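PDB 5NY5: 3,4-dihydroxybenzoate decarboxylase from Enterobacter cloacae, which catalyses the decarboxylation of 3,4-dihydroxybenzoate and, in reverse, the para-carboxylation of catechols, as a UbiD-family enzyme dependent on prenylated FMN. Local coordinates for residues A[31-36]-A[137-142]; A[143-148]-A[171-176]; A[276-281]-A[295-300]. All coordinates share one frame; numbering follows the deposited sequence.

Contact 1: residues A[31-36]-A[137-142]; sequences PNAELA and APTNTP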
ATOM      1  N   PRO A  31       5.938  15.385  51.272  1.00 56.30           N
ATOM      2  CA  PRO A  31       5.960  16.023  49.946  1.00 55.32           C
ATOM      3  C   PRO A  31       6.909  15.350  48.975  1.00 55.58           C
ATOM      4  O   PRO A  31       6.800  15.581  47.766  1.00 54.78           O
ATOM      5  CB  PRO A  31       6.402  17.459  50.253  1.00 55.68           C
ATOM      6  CG  PRO A  31       7.146  17.351  51.536  1.00 57.16           C
ATOM      7  CD  PRO A  31       6.443  16.285  52.322  1.00 57.32           C
ATOM      8  N   ASN A  32       7.832  14.527  49.462  1.00 56.83           N
ATOM      9  CA  ASN A  32       8.741  13.774  48.606  1.00 57.37           C
ATOM     10  C   ASN A  32       8.045  12.481  48.199  1.00 56.90           C
ATOM     11  O   ASN A  32       7.914  11.554  49.003  1.00 57.57           O
ATOM     12  CB  ASN A  32      10.055  13.504  49.329  1.00 59.20           C
ATOM     13  CG  ASN A  32      11.098  12.884  48.428  1.00 60.04           C
ATOM     14  OD1 ASN A  32      10.982  12.926  47.203  1.00 59.27           O
ATOM     15  ND2 ASN A  32      12.130  12.305  49.030  1.00 61.82           N
ATOM     16  N   ALA A  33       7.567  12.440  46.953  1.00 55.86           N
ATOM     17  CA  ALA A  33       6.987  11.253  46.325  1.00 55.51           C
ATOM     18  C   ALA A  33       5.647  10.838  46.924  1.00 54.86           C
ATOM     19  O   ALA A  33       4.679  10.642  46.184  1.00 53.90           O
ATOM     20  CB  ALA A  33       7.967  10.076  46.381  1.00 56.93           C
ATOM     21  N   GLU A  34       5.578  10.688  48.250  1.00 55.53           N
ATOM     22  CA  GLU A  34       4.361  10.173  48.874  1.00 55.22           C
ATOM     23  C   GLU A  34       3.148  11.023  48.520  1.00 53.91           C
ATOM     24  O   GLU A  34       2.063  10.490  48.262  1.00 53.39           O
ATOM     25  CB  GLU A  34       4.536  10.099  50.390  1.00 56.30           C
ATOM     26  CG  GLU A  34       3.228   9.951  51.151  1.00 56.04           C
ATOM     27  CD  GLU A  34       3.424   9.512  52.589  1.00 57.41           C
ATOM     28  OE1 GLU A  34       3.542   8.292  52.829  1.00 60.75           O
ATOM     29  OE2 GLU A  34       3.462  10.383  53.479  1.00 57.78           O
ATOM     30  N   LEU A  35       3.320  12.344  48.487  1.00 53.54           N
ATOM     31  CA  LEU A  35       2.210  13.237  48.173  1.00 52.52           C
ATOM     32  C   LEU A  35       1.596  12.902  46.818  1.00 51.64           C
ATOM     33  O   LEU A  35       0.381  12.694  46.707  1.00 51.15           O
ATOM     34  CB  LEU A  35       2.693  14.687  48.214  1.00 58.36           C
ATOM     35  CG  LEU A  35       1.642  15.785  48.065  1.00 53.14           C
ATOM     36  CD1 LEU A  35       0.394  15.360  48.768  1.00 51.68           C
ATOM     37  CD2 LEU A  35       2.140  17.089  48.657  1.00 52.14           C
ATOM     38  N   ALA A  36       2.424  12.837  45.774  1.00 51.60           N
ATOM     39  CA  ALA A  36       1.905  12.524  44.447  1.00 50.94           C
ATOM     40  C   ALA A  36       1.372  11.099  44.384  1.00 51.14           C
ATOM     41  O   ALA A  36       0.360  10.837  43.726  1.00 50.60           O
ATOM     42  CB  ALA A  36       2.991  12.732  43.394  1.00 51.13           C
ATOM     43  N   ALA A 137       8.067  22.318  48.181  1.00 55.90           N
ATOM     44  CA  ALA A 137       7.874  21.929  46.790  1.00 54.98           C
ATOM     45  C   ALA A 137       7.883  20.410  46.681  1.00 54.81           C
ATOM     46  O   ALA A 137       8.850  19.773  47.118  1.00 55.85           O
ATOM     47  CB  ALA A 137       8.960  22.535  45.910  1.00 55.60           C
ATOM     48  N   PRO A 138       6.850  19.794  46.120  1.00 53.70           N
ATOM     49  CA  PRO A 138       6.791  18.334  46.082  1.00 53.66           C
ATOM     50  C   PRO A 138       7.574  17.760  44.912  1.00 53.87           C
ATOM     51  O   PRO A 138       7.891  18.441  43.936  1.00 53.77           O
ATOM     52  CB  PRO A 138       5.292  18.040  45.931  1.00 52.51           C
ATOM     53  CG  PRO A 138       4.615  19.391  45.724  1.00 51.97           C
ATOM     54  CD  PRO A 138       5.683  20.400  45.468  1.00 52.61           C
ATOM     55  N   THR A 139       7.897  16.479  45.041  1.00 54.35           N
ATOM     56  CA  THR A 139       8.453  15.685  43.956  1.00 54.63           C
ATOM     57  C   THR A 139       7.406  14.669  43.532  1.00 53.79           C
ATOM     58  O   THR A 139       6.823  13.986  44.379  1.00 58.41           O
ATOM     59  CB  THR A 139       9.737  14.974  44.386  1.00 56.18           C
ATOM     60  OG1 THR A 139       9.423  13.962  45.351  1.00 56.47           O
ATOM     61  CG2 THR A 139      10.711  15.963  45.005  1.00 57.20           C
ATOM     62  N   ASN A 140       7.156  14.579  42.224  1.00 53.27           N
ATOM     63  CA  ASN A 140       6.114  13.680  41.743  1.00 52.57           C
ATOM     64  C   ASN A 140       6.542  12.219  41.836  1.00 53.39           C
ATOM     65  O   ASN A 140       5.751  11.364  42.252  1.00 53.16           O
ATOM     66  CB  ASN A 140       5.728  14.043  40.311  1.00 51.97           C
ATOM     67  CG  ASN A 140       4.600  15.051  40.254  1.00 52.85           C
ATOM     68  OD1 ASN A 140       3.454  14.701  39.973  1.00 50.28           O
ATOM     69  ND2 ASN A 140       4.914  16.311  40.531  1.00 50.96           N
ATOM     70  N   THR A 141       7.771  11.911  41.452  1.00 54.51           N
ATOM     71  CA  THR A 141       8.301  10.556  41.506  1.00 55.59           C
ATOM     72  C   THR A 141       9.655  10.572  42.188  1.00 57.08           C
ATOM     73  O   THR A 141      10.341  11.601  42.208  1.00 57.37           O
ATOM     74  CB  THR A 141       8.445   9.940  40.106  1.00 55.85           C
ATOM     75  OG1 THR A 141       9.472  10.626  39.382  1.00 56.52           O
ATOM     76  CG2 THR A 141       7.137  10.021  39.339  1.00 54.53           C
ATOM     77  N   PRO A 142      10.078   9.442  42.763  1.00 58.22           N
ATOM     78  CA  PRO A 142      11.416   9.376  43.367  1.00 59.94           C
ATOM     79  C   PRO A 142      12.560   9.621  42.390  1.00 61.01           C
ATOM     80  O   PRO A 142      13.682   9.872  42.846  1.00 62.46           O
ATOM     81  CB  PRO A 142      11.473   7.955  43.943  1.00 60.99           C
ATOM     82  CG  PRO A 142      10.047   7.586  44.162  1.00 59.61           C
ATOM     83  CD  PRO A 142       9.278   8.240  43.060  1.00 58.08           C
TER
HETATM   84  O   HOH W   1       5.610   9.203  43.591  1.00 41.00           O
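Residues 31-36 and 137-142 meet through one isolated backbone bridge, Asn-32 with Thr-139 (CA to CA 5.0 Å), in which Thr-139 N donates to Pro-31 O at 3.1 Å and Ala-33 N donates to Thr-139 O. The Thr-139 side chain reinforces this bridge. Its CB is directed toward 31-36, and OG1 sits between the backbone N and the carbonyl carbon (chi1 68°), where the hydroxyl donates to Asn-32 OD1 at 2.6 Å. That bond lies in the amide plane, on a lone pair of OD1. Asn-32 reaches it with CG anti to its backbone N (chi1 -173°), and the two side chains cross obliquely. OG1 also takes a weak, bent bond from Ala-33 N, so this N-H is shared between the hydroxyl and the carbonyl of Thr-139. Ala-33 is the N-cap residue of helix 34-42, and the bridge therefore pins the start of a helix of the UbiD N-terminal domain to the loop that leads into strand 148-157 of the Rift-related, FMN-binding-type domain. Past the bridge the contact mixes methyl groups and carbonyls. Ala-33 CB makes apolar contact with Pro-142 CG at 3.9 Å, as Leu-35 CD2 does more distantly with Pro-138 CB, at 4.3 Å. Ala-36, in the first turn of the helix, instead brings CB to 3.3 Å from Asn-140 O. A water donates to both Ala-33 O and Asn-140 O. The side-chain oxygen of Asn-140 is held by the backbone N of Gly-322, while Met-479 and Pro-477 of the second subunit pack on Ala-33 and Pro-142.

Contact 2: residues A[143-148]-A[171-176]; sequences IDAGPF and RLCVQE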
ATOM      1  N   ILE A 143      12.323   9.558  41.078  1.00 60.52           N
ATOM      2  CA  ILE A 143      13.384   9.758  40.095  1.00 61.69           C
ATOM      3  C   ILE A 143      13.339  11.152  39.473  1.00 60.89           C
ATOM      4  O   ILE A 143      13.981  11.386  38.443  1.00 61.63           O
ATOM      5  CB  ILE A 143      13.343   8.681  39.001  1.00 62.20           C
ATOM      6  CG1 ILE A 143      12.098   8.848  38.133  1.00 60.48           C
ATOM      7  CG2 ILE A 143      13.390   7.291  39.616  1.00 63.16           C
ATOM      8  CD1 ILE A 143      12.063   7.931  36.933  1.00 61.07           C
ATOM      9  N   ASP A 144      12.596  12.080  40.070  1.00 59.54           N
ATOM     10  CA  ASP A 144      12.558  13.442  39.563  1.00 58.93           C
ATOM     11  C   ASP A 144      13.901  14.133  39.778  1.00 60.45           C
ATOM     12  O   ASP A 144      14.703  13.744  40.632  1.00 61.77           O
ATOM     13  CB  ASP A 144      11.445  14.238  40.246  1.00 57.38           C
ATOM     14  CG  ASP A 144      10.066  13.860  39.748  1.00 55.92           C
ATOM     15  OD1 ASP A 144       9.943  12.841  39.034  1.00 56.09           O
ATOM     16  OD2 ASP A 144       9.099  14.581  40.073  1.00 54.74           O
ATOM     17  N   ALA A 145      14.142  15.178  38.986  1.00 60.42           N
ATOM     18  CA  ALA A 145      15.384  15.929  39.106  1.00 61.95           C
ATOM     19  C   ALA A 145      15.489  16.661  40.436  1.00 62.02           C
ATOM     20  O   ALA A 145      16.599  16.992  40.862  1.00 63.64           O
ATOM     21  CB  ALA A 145      15.509  16.929  37.958  1.00 61.90           C
ATOM     22  N   GLY A 146      14.363  16.912  41.094  1.00 60.48           N
ATOM     23  CA  GLY A 146      14.336  17.631  42.343  1.00 60.54           C
ATOM     24  C   GLY A 146      12.940  18.146  42.607  1.00 58.73           C
ATOM     25  O   GLY A 146      12.015  17.907  41.824  1.00 63.02           O
ATOM     26  N   PRO A 147      12.750  18.845  43.722  1.00 58.72           N
ATOM     27  CA  PRO A 147      11.441  19.450  43.994  1.00 57.24           C
ATOM     28  C   PRO A 147      11.047  20.414  42.886  1.00 56.49           C
ATOM     29  O   PRO A 147      11.879  21.143  42.347  1.00 57.30           O
ATOM     30  CB  PRO A 147      11.647  20.167  45.334  1.00 57.92           C
ATOM     31  CG  PRO A 147      13.129  20.219  45.540  1.00 59.74           C
ATOM     32  CD  PRO A 147      13.694  19.037  44.833  1.00 60.24           C
ATOM     33  N   PHE A 148       9.761  20.404  42.546  1.00 55.08           N
ATOM     34  CA  PHE A 148       9.248  21.118  41.386  1.00 55.04           C
ATOM     35  C   PHE A 148       8.058  21.985  41.766  1.00 53.46           C
ATOM     36  O   PHE A 148       7.199  21.569  42.548  1.00 52.89           O
ATOM     37  CB  PHE A 148       8.813  20.142  40.280  1.00 53.79           C
ATOM     38  CG  PHE A 148       9.827  19.954  39.189  1.00 54.67           C
ATOM     39  CD1 PHE A 148       9.936  20.874  38.164  1.00 54.78           C
ATOM     40  CD2 PHE A 148      10.651  18.841  39.174  1.00 57.17           C
ATOM     41  CE1 PHE A 148      10.861  20.701  37.153  1.00 55.76           C
ATOM     42  CE2 PHE A 148      11.578  18.659  38.166  1.00 56.58           C
ATOM     43  CZ  PHE A 148      11.684  19.591  37.154  1.00 57.30           C
ATOM     44  N   ARG A 171       7.434  25.482  34.600  1.00 65.99           N
ATOM     45  CA  ARG A 171       7.763  24.639  35.738  1.00 65.37           C
ATOM     46  C   ARG A 171       9.185  24.951  36.181  1.00 66.75           C
ATOM     47  O   ARG A 171      10.055  25.228  35.350  1.00 68.29           O
ATOM     48  CB  ARG A 171       7.618  23.151  35.406  1.00 65.00           C
ATOM     49  CG  ARG A 171       8.603  22.626  34.379  1.00 66.54           C
ATOM     50  CD  ARG A 171       8.329  21.167  34.063  1.00 66.21           C
ATOM     51  NE  ARG A 171       9.293  20.621  33.113  1.00 67.84           N
ATOM     52  CZ  ARG A 171       9.183  19.426  32.543  1.00 68.07           C
ATOM     53  NH1 ARG A 171       8.145  18.651  32.822  1.00 66.76           N
ATOM     54  NH2 ARG A 171      10.107  19.009  31.691  1.00 69.75           N
ATOM     55  N   LEU A 172       9.413  24.922  37.490  1.00 66.35           N
ATOM     56  CA  LEU A 172      10.691  25.316  38.067  1.00 67.72           C
ATOM     57  C   LEU A 172      11.159  24.255  39.048  1.00 67.53           C
ATOM     58  O   LEU A 172      10.377  23.789  39.882  1.00 66.21           O
ATOM     59  CB  LEU A 172      10.587  26.673  38.770  1.00 67.88           C
ATOM     60  CG  LEU A 172      10.283  27.885  37.885  1.00 68.44           C
ATOM     61  CD1 LEU A 172       8.786  28.083  37.698  1.00 66.92           C
ATOM     62  CD2 LEU A 172      10.928  29.134  38.456  1.00 69.67           C
ATOM     63  N   CYS A 173      12.432  23.887  38.952  1.00 69.01           N
ATOM     64  CA  CYS A 173      13.035  22.904  39.839  1.00 69.21           C
ATOM     65  C   CYS A 173      13.902  23.616  40.868  1.00 70.27           C
ATOM     66  O   CYS A 173      14.697  24.493  40.517  1.00 71.72           O
ATOM     67  CB  CYS A 173      13.868  21.897  39.044  1.00 70.29           C
ATOM     68  SG  CYS A 173      14.644  20.607  40.039  1.00 70.77           S
ATOM     69  N   VAL A 174      13.745  23.238  42.135  1.00 69.72           N
ATOM     70  CA  VAL A 174      14.515  23.855  43.208  1.00 70.83           C
ATOM     71  C   VAL A 174      15.944  23.331  43.156  1.00 72.64           C
ATOM     72  O   VAL A 174      16.177  22.118  43.201  1.00 72.63           O
ATOM     73  CB  VAL A 174      13.871  23.582  44.572  1.00 69.84           C
ATOM     74  CG1 VAL A 174      14.733  24.142  45.686  1.00 71.25           C
ATOM     75  CG2 VAL A 174      12.474  24.171  44.623  1.00 68.24           C
ATOM     76  N   GLN A 175      16.907  24.244  43.066  1.00 74.35           N
ATOM     77  CA  GLN A 175      18.316  23.891  42.963  1.00 76.35           C
ATOM     78  C   GLN A 175      19.109  24.249  44.210  1.00 77.67           C
ATOM     79  O   GLN A 175      19.829  23.404  44.750  1.00 78.51           O
ATOM     80  CB  GLN A 175      18.941  24.576  41.739  1.00 77.74           C
ATOM     81  CG  GLN A 175      18.251  24.254  40.424  1.00 76.81           C
ATOM     82  CD  GLN A 175      18.396  22.797  40.020  1.00 76.66           C
ATOM     83  OE1 GLN A 175      19.238  22.073  40.549  1.00 77.63           O
ATOM     84  NE2 GLN A 175      17.572  22.363  39.076  1.00 75.59           N
ATOM     85  N   GLU A 176      18.999  25.490  44.680  1.00 78.02           N
ATOM     86  CA  GLU A 176      19.728  25.924  45.863  1.00 79.47           C
ATOM     87  C   GLU A 176      18.791  26.623  46.838  1.00 78.45           C
ATOM     88  O   GLU A 176      17.577  26.661  46.618  1.00 76.55           O
ATOM     89  CB  GLU A 176      20.877  26.857  45.477  1.00 81.80           C
ATOM     90  CG  GLU A 176      21.827  26.293  44.435  1.00 83.07           C
ATOM     91  CD  GLU A 176      22.679  25.161  44.968  1.00 84.02           C
ATOM     92  OE1 GLU A 176      22.755  24.994  46.203  1.00 84.19           O
ATOM     93  OE2 GLU A 176      23.278  24.436  44.147  1.00 84.75           O
TER
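Cys-173 lies over one face of the Phe-148 ring, its CB 3.9 Å from the ring centroid and displaced toward the rim, on the side of CE1 and CZ. The arrangement is a CH-pi contact joined to a sulfur-aromatic one, for SG is also above this face, 4.4 Å from the centroid. With SG anti to its backbone N (chi1 -179°), the sulfur also reaches Gly-146 CA at 3.8 Å and lies near Ala-145 CB. Next to this centre, Pro-147 CG presses against Val-174 CB at 3.6 Å, the two side chains crossing at about a right angle. Phe-148 and Cys-173 form an antiparallel non-hydrogen-bonded pair where strands 148-157 and 165-174 adjoin in the antiparallel sheet of the Rift-related domain. Beside it Val-174 N donates to Pro-147 O at 2.8 Å; Cys-173 CA-H approaches the same oxygen, and Phe-148 CA-H approaches Leu-172 O. At the polar edge runs the extended chain of Arg-171, which binds prenylated FMN in the holo enzyme; the cofactor is absent here. Its CD passes 4.0 Å from Phe-148 CE1, and its NH2 forms a salt bridge to Glu-289 OE1. The apolar ring against the stem and the carboxylate at the tip would both restrict where the guanidinium can lie in this cofactor-free state.

Contact 3: residues A[276-281]-A[295-300]; sequences REDQHT and GEANPS
Glu-277 and Asn-298 are joined twice, once through backbone and once through side chain. Glu-277 N donates to Asn-298 O at 2.9 Å, and Asn-298 N returns a straight bond to Glu-277 OE1 (3.0 Å, 165° at the hydrogen), using the anti lone pair of that oxygen. A water also donates to OE1, which therefore accepts from two donors, and reaches Glu-296 O by a weak bond. Close by, Ala-297 CB lies 3.4 Å from Asp-278 OD1 and 4.0 Å from Glu-277 CB. The Asn-298 amide turns back on its own chain: OD1 accepts from Ser-300 N in an Asx turn. On the exposed side, at Pro-299, Arg-276 CB meets a backbone oxygen, Pro-299 O, at 3.3 Å, and the rest of the arginine leads away. Gln-279 CA, in the type I turn 276-279, lies over one face of the guanidinium; NH1 makes a salt bridge to Asp-278 OD1, weak as a hydrogen bond, and NH2 bonds Asn-282 OD1. The Asn-298 side chain touches Phe-183, another prenylated-FMN-binding residue. The turn after strand 263-269 is thus tied to the end of strand 294-296, the antiparallel partner of strand 285-288; the chain then runs on to strand 303-311 of the large sheet.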
ATOM      1  N   ARG A 276      22.346  22.062  34.786  1.00 76.92           N
ATOM      2  CA  ARG A 276      21.606  20.887  34.353  1.00 75.13           C
ATOM      3  C   ARG A 276      20.580  20.532  35.419  1.00 73.40           C
ATOM      4  O   ARG A 276      20.835  20.683  36.618  1.00 73.99           O
ATOM      5  CB  ARG A 276      22.533  19.701  34.071  1.00 76.15           C
ATOM      6  CG  ARG A 276      23.258  19.122  35.267  1.00 77.22           C
ATOM      7  CD  ARG A 276      24.157  17.979  34.817  1.00 78.35           C
ATOM      8  NE  ARG A 276      24.856  17.347  35.929  1.00 79.49           N
ATOM      9  CZ  ARG A 276      24.392  16.298  36.599  1.00 78.49           C
ATOM     10  NH1 ARG A 276      23.226  15.763  36.269  1.00 76.32           N
ATOM     11  NH2 ARG A 276      25.095  15.786  37.599  1.00 79.78           N
ATOM     12  N   GLU A 277      19.415  20.067  34.965  1.00 71.37           N
ATOM     13  CA  GLU A 277      18.246  19.981  35.836  1.00 69.68           C
ATOM     14  C   GLU A 277      18.488  19.050  37.018  1.00 69.86           C
ATOM     15  O   GLU A 277      18.110  19.367  38.153  1.00 69.63           O
ATOM     16  CB  GLU A 277      17.039  19.523  35.019  1.00 67.69           C
ATOM     17  CG  GLU A 277      15.711  20.099  35.468  1.00 66.13           C
ATOM     18  CD  GLU A 277      14.657  20.023  34.382  1.00 64.61           C
ATOM     19  OE1 GLU A 277      14.973  19.517  33.286  1.00 64.75           O
ATOM     20  OE2 GLU A 277      13.517  20.471  34.618  1.00 63.37           O
ATOM     21  N   ASP A 278      19.125  17.905  36.779  1.00 70.40           N
ATOM     22  CA  ASP A 278      19.321  16.886  37.803  1.00 70.62           C
ATOM     23  C   ASP A 278      20.699  16.967  38.452  1.00 72.88           C
ATOM     24  O   ASP A 278      21.271  15.933  38.814  1.00 73.65           O
ATOM     25  CB  ASP A 278      19.099  15.497  37.208  1.00 69.87           C
ATOM     26  CG  ASP A 278      20.104  15.165  36.122  1.00 71.14           C
ATOM     27  OD1 ASP A 278      20.618  16.101  35.474  1.00 72.03           O
ATOM     28  OD2 ASP A 278      20.384  13.965  35.919  1.00 71.35           O
ATOM     29  N   GLN A 279      21.237  18.177  38.622  1.00 74.09           N
ATOM     30  CA  GLN A 279      22.602  18.308  39.126  1.00 76.44           C
ATOM     31  C   GLN A 279      22.753  17.730  40.529  1.00 76.89           C
ATOM     32  O   GLN A 279      23.813  17.189  40.863  1.00 78.63           O
ATOM     33  CB  GLN A 279      23.033  19.773  39.109  1.00 77.63           C
ATOM     34  CG  GLN A 279      22.176  20.690  39.959  1.00 76.75           C
ATOM     35  CD  GLN A 279      22.873  21.993  40.286  1.00 78.51           C
ATOM     36  OE1 GLN A 279      24.080  22.127  40.097  1.00 80.57           O
ATOM     37  NE2 GLN A 279      22.112  22.967  40.772  1.00 77.82           N
ATOM     38  N   HIS A 280      21.715  17.825  41.358  1.00 75.48           N
ATOM     39  CA  HIS A 280      21.791  17.342  42.729  1.00 75.96           C
ATOM     40  C   HIS A 280      21.269  15.922  42.900  1.00 74.94           C
ATOM     41  O   HIS A 280      21.505  15.316  43.951  1.00 75.66           O
ATOM     42  CB  HIS A 280      21.019  18.279  43.667  1.00 75.32           C
ATOM     43  CG  HIS A 280      21.595  19.658  43.756  1.00 76.64           C
ATOM     44  ND1 HIS A 280      22.779  19.931  44.408  1.00 78.88           N
ATOM     45  CD2 HIS A 280      21.146  20.844  43.283  1.00 76.15           C
ATOM     46  CE1 HIS A 280      23.035  21.223  44.328  1.00 79.71           C
ATOM     47  NE2 HIS A 280      22.061  21.801  43.650  1.00 78.10           N
ATOM     48  N   THR A 281      20.575  15.374  41.904  1.00 73.41           N
ATOM     49  CA  THR A 281      20.006  14.038  42.009  1.00 72.44           C
ATOM     50  C   THR A 281      20.608  13.034  41.042  1.00 72.94           C
ATOM     51  O   THR A 281      20.695  11.853  41.382  1.00 73.18           O
ATOM     52  CB  THR A 281      18.491  14.087  41.785  1.00 70.13           C
ATOM     53  OG1 THR A 281      18.213  14.756  40.550  1.00 69.35           O
ATOM     54  CG2 THR A 281      17.812  14.830  42.924  1.00 69.68           C
ATOM     55  N   GLY A 295      10.286  12.621  31.568  1.00 57.31           N
ATOM     56  CA  GLY A 295      11.148  13.336  30.655  1.00 58.32           C
ATOM     57  C   GLY A 295      12.602  13.270  31.075  1.00 60.03           C
ATOM     58  O   GLY A 295      12.941  12.946  32.211  1.00 60.46           O
ATOM     59  N   GLU A 296      13.480  13.576  30.128  1.00 61.15           N
ATOM     60  CA  GLU A 296      14.907  13.595  30.404  1.00 62.98           C
ATOM     61  C   GLU A 296      15.316  14.960  30.936  1.00 63.78           C
ATOM     62  O   GLU A 296      14.716  15.986  30.604  1.00 63.23           O
ATOM     63  CB  GLU A 296      15.714  13.253  29.148  1.00 64.05           C
ATOM     64  CG  GLU A 296      15.556  14.245  28.009  1.00 67.60           C
ATOM     65  CD  GLU A 296      16.476  13.946  26.840  1.00 72.70           C
ATOM     66  OE1 GLU A 296      17.053  12.837  26.797  1.00 76.42           O
ATOM     67  OE2 GLU A 296      16.624  14.822  25.961  1.00 75.03           O
ATOM     68  N   ALA A 297      16.346  14.963  31.776  1.00 65.19           N
ATOM     69  CA  ALA A 297      16.815  16.200  32.379  1.00 66.15           C
ATOM     70  C   ALA A 297      17.411  17.122  31.324  1.00 67.25           C
ATOM     71  O   ALA A 297      18.116  16.678  30.414  1.00 68.17           O
ATOM     72  CB  ALA A 297      17.849  15.902  33.462  1.00 67.61           C
ATOM     73  N   ASN A 298      17.122  18.410  31.446  1.00 67.26           N
ATOM     74  CA  ASN A 298      17.683  19.389  30.523  1.00 68.49           C
ATOM     75  C   ASN A 298      19.131  19.678  30.906  1.00 70.75           C
ATOM     76  O   ASN A 298      19.408  19.983  32.069  1.00 71.25           O
ATOM     77  CB  ASN A 298      16.859  20.673  30.540  1.00 67.87           C
ATOM     78  CG  ASN A 298      17.205  21.610  29.397  1.00 68.94           C
ATOM     79  OD1 ASN A 298      18.375  21.860  29.109  1.00 70.83           O
ATOM     80  ND2 ASN A 298      16.180  22.137  28.738  1.00 67.85           N
ATOM     81  N   PRO A 299      20.074  19.581  29.971  1.00 72.24           N
ATOM     82  CA  PRO A 299      21.487  19.774  30.327  1.00 74.56           C
ATOM     83  C   PRO A 299      21.865  21.230  30.556  1.00 75.84           C
ATOM     84  O   PRO A 299      22.776  21.516  31.339  1.00 77.44           O
ATOM     85  CB  PRO A 299      22.237  19.192  29.120  1.00 75.70           C
ATOM     86  CG  PRO A 299      21.219  18.390  28.363  1.00 73.79           C
ATOM     87  CD  PRO A 299      19.919  19.078  28.598  1.00 71.95           C
ATOM     88  N   SER A 300      21.187  22.158  29.884  1.00 75.29           N
ATOM     89  CA  SER A 300      21.515  23.582  29.961  1.00 76.63           C
ATOM     90  C   SER A 300      20.237  24.358  30.260  1.00 75.00           C
ATOM     91  O   SER A 300      19.405  24.555  29.369  1.00 73.96           O
ATOM     92  CB  SER A 300      22.166  24.064  28.668  1.00 78.23           C
ATOM     93  OG  SER A 300      22.506  25.439  28.740  1.00 79.71           O
TER
HETATM   94  O   HOH W   2      13.415  19.033  31.368  1.00 44.04           O

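How the contacts relate
The contacts follow one another along the chain, on the same side of its centre. Contacts 1 and 2, centres about 11 Å apart, meet directly through a probable hydrogen bond from Phe-148 N to Pro-138 O; residues 137-148 form one continuous run serving both. Contacts 2 and 3, about 9 Å apart between centres, are joined by probable hydrogen bonds between Ala-145 O and Thr-281 OG1 and between Gln-175 and Gln-279. Contacts 1 and 3, centres about 17 Å apart, do not touch. Contact 1 spans two domains; within the Rift-related one, contact 2 joins strands 148-157 and 165-174 and contains Arg-171, whereas contact 3 flanks hairpin 285-288/294-296 and adjoins Phe-183, both prenylated-FMN-binding residues.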